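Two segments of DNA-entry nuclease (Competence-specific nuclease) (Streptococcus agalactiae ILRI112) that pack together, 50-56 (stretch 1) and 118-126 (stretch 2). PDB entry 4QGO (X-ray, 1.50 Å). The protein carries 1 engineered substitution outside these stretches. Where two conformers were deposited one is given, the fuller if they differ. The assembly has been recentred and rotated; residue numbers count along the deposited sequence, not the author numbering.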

# COMPACT_ATOMS: atom_id res chain seq x y z
N LYS A 50 14.50 16.94 -7.08
CA LYS A 50 13.22 17.21 -7.71
C LYS A 50 12.20 16.14 -7.30
O LYS A 50 12.55 14.97 -7.19
CB LYS A 50 13.40 17.22 -9.22
CG LYS A 50 12.18 17.55 -9.99
CD LYS A 50 12.56 17.83 -11.43
CE LYS A 50 13.42 16.72 -12.03
NZ LYS A 50 12.60 15.57 -12.53
N ALA A 51 10.96 16.55 -7.07
CA ALA A 51 9.88 15.60 -6.80
C ALA A 51 9.81 14.55 -7.90
O ALA A 51 10.03 14.86 -9.08
CB ALA A 51 8.56 16.33 -6.66
N TYR A 52 9.49 13.31 -7.53
CA TYR A 52 9.45 12.22 -8.49
C TYR A 52 8.63 11.05 -7.97
O TYR A 52 8.36 10.96 -6.77
CB TYR A 52 10.88 11.70 -8.78
CG TYR A 52 11.52 10.96 -7.60
CD1 TYR A 52 12.24 11.65 -6.63
CD2 TYR A 52 11.37 9.58 -7.46
CE1 TYR A 52 12.81 10.98 -5.54
CE2 TYR A 52 11.94 8.91 -6.36
CZ TYR A 52 12.66 9.62 -5.41
OH TYR A 52 13.22 8.96 -4.32
N VAL A 53 8.25 10.16 -8.88
CA VAL A 53 7.78 8.82 -8.55
C VAL A 53 8.56 7.83 -9.39
O VAL A 53 8.85 8.09 -10.57
CB VAL A 53 6.29 8.64 -8.86
CG1 VAL A 53 5.79 7.25 -8.43
CG2 VAL A 53 5.55 9.67 -8.16
N GLN A 54 8.90 6.70 -8.78
CA GLN A 54 9.52 5.59 -9.47
C GLN A 54 8.81 4.30 -9.10
O GLN A 54 8.84 3.88 -7.94
CB GLN A 54 11.00 5.49 -9.10
CG GLN A 54 11.71 4.36 -9.80
CD GLN A 54 11.87 4.60 -11.28
OE1 GLN A 54 12.47 5.60 -11.69
NE2 GLN A 54 11.31 3.71 -12.08
N ASN A 55 8.14 3.68 -10.07
CA ASN A 55 7.60 2.34 -9.89
C ASN A 55 8.59 1.32 -10.40
O ASN A 55 9.43 1.62 -11.26
CB ASN A 55 6.28 2.17 -10.64
CG ASN A 55 5.12 2.88 -9.97
OD1 ASN A 55 4.52 3.80 -10.53
ND2 ASN A 55 4.76 2.41 -8.77
N THR A 56 8.52 0.10 -9.87
CA THR A 56 9.43 -0.96 -10.29
C THR A 56 8.70 -2.29 -10.27
O THR A 56 7.63 -2.42 -9.67
CB THR A 56 10.70 -1.08 -9.40
OG1 THR A 56 10.37 -1.71 -8.16
CG2 THR A 56 11.34 0.30 -9.13
N LEU A 118 -1.50 11.95 -5.03
CA LEU A 118 -0.18 12.32 -4.51
C LEU A 118 0.82 12.65 -5.60
O LEU A 118 1.68 13.51 -5.41
CB LEU A 118 0.38 11.22 -3.60
CG LEU A 118 -0.46 10.91 -2.36
CD1 LEU A 118 0.16 9.75 -1.59
CD2 LEU A 118 -0.58 12.14 -1.47
N ALA A 119 0.71 12.00 -6.76
CA ALA A 119 1.76 12.13 -7.76
C ALA A 119 1.25 12.26 -9.18
O ALA A 119 2.03 12.21 -10.14
CB ALA A 119 2.66 10.95 -7.65
N GLY A 120 -0.06 12.45 -9.32
CA GLY A 120 -0.69 12.52 -10.62
C GLY A 120 -0.25 13.66 -11.53
O GLY A 120 -0.54 13.65 -12.72
N ASN A 121 0.46 14.64 -10.97
CA ASN A 121 0.96 15.75 -11.78
C ASN A 121 2.45 15.61 -12.13
O ASN A 121 3.06 16.56 -12.63
CB ASN A 121 0.69 17.08 -11.08
CG ASN A 121 0.60 18.25 -12.04
OD1 ASN A 121 0.18 18.09 -13.19
ND2 ASN A 121 1.01 19.43 -11.59
N PHE A 122 3.03 14.44 -11.86
CA PHE A 122 4.43 14.19 -12.17
C PHE A 122 4.56 13.93 -13.66
O PHE A 122 3.95 13.00 -14.18
CB PHE A 122 4.97 13.00 -11.36
CG PHE A 122 6.41 12.64 -11.67
CD1 PHE A 122 7.39 13.62 -11.69
CD2 PHE A 122 6.77 11.33 -11.93
CE1 PHE A 122 8.71 13.29 -11.98
CE2 PHE A 122 8.09 10.99 -12.22
CZ PHE A 122 9.06 11.97 -12.24
N LYS A 123 5.34 14.76 -14.33
CA LYS A 123 5.48 14.73 -15.78
C LYS A 123 5.97 13.38 -16.30
O LYS A 123 7.00 12.87 -15.86
CB LYS A 123 6.43 15.84 -16.24
CG LYS A 123 6.64 15.90 -17.74
CD LYS A 123 5.32 16.04 -18.48
N GLY A 124 5.21 12.81 -17.23
CA GLY A 124 5.63 11.60 -17.93
C GLY A 124 5.19 10.30 -17.28
O GLY A 124 5.33 9.22 -17.86
N TRP A 125 4.65 10.39 -16.07
CA TRP A 125 4.29 9.20 -15.32
C TRP A 125 2.90 8.68 -15.64
O TRP A 125 1.94 9.45 -15.77
CB TRP A 125 4.40 9.50 -13.82
CG TRP A 125 4.14 8.34 -12.92
CD1 TRP A 125 4.85 7.17 -12.87
CD2 TRP A 125 3.13 8.25 -11.92
NE1 TRP A 125 4.32 6.35 -11.90
CE2 TRP A 125 3.27 6.99 -11.30
CE3 TRP A 125 2.12 9.11 -11.48
CZ2 TRP A 125 2.43 6.57 -10.26
CZ3 TRP A 125 1.29 8.70 -10.45
CH2 TRP A 125 1.44 7.43 -9.86
N ASP A 126 2.79 7.36 -15.76
CA ASP A 126 1.49 6.74 -15.98
C ASP A 126 0.71 6.74 -14.66
O ASP A 126 0.92 5.89 -13.79
CB ASP A 126 1.67 5.33 -16.56
CG ASP A 126 0.36 4.63 -16.83
OD1 ASP A 126 -0.71 5.23 -16.60
OD2 ASP A 126 0.41 3.46 -17.27

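Contact between the segment around Val53 and the loop segment running from Ala119 to Trp125. Two turns shape the loop: a type I turn from Ala119 to Phe122, with Phe122 N hydrogen-bonded to Ala119 O (3.0 Å), and a type II turn from Phe122 to Trp125, with Trp125 N hydrogen-bonded to Phe122 O (3.3 Å). Gly124 takes phi/psi of 91/-9 in the second turn, where a CB would be jammed against the preceding carbonyl oxygen. The CA-to-CB bonds of Ala119, Phe122 and Trp125 all point toward the strand, and each of these side chains meets Val53. Val53, chi1 t, points toward the loop and is buried: its CG2 lies 3.2 Å from Ala119 CB, shorter than a usual methyl-methyl contact, and its CG1 lies 3.8 Å from Trp125 CE2. Val53 CB sits over one face of the Trp125 indole, 4.2 Å from the centroid of the five-membered ring and 10° off its normal. Trp125, with chi1 t and chi2 62°, thus offers a ring face to valine while its edge reaches Asn55: NE1 donates a hydrogen bond to Asn55 OD1 (2.9 Å, 149°), near the ring plane. Asn55, chi1 m, turns OD1 to the indole, and its ND2 is hydrogen-bonded elsewhere in the structure, so both ends of the amide are satisfied. Phe122, chi1 t and chi2 49°, lays its ring along the strand backbone. Tyr52 CA stands over one face of the Phe122 ring, 3.9 Å from its centroid and 18° off the normal, a CH-pi contact, and Val53 O comes within 3.4 Å of Phe122 CE2. Tyr52, chi1 p, points away overall, yet its CB still touches Phe122 CZ at 3.9 Å. Gln54 also points away; its chi2 p bend accompanies a hydrogen bond from NE2 to Asn55 O (2.9 Å), within its own segment.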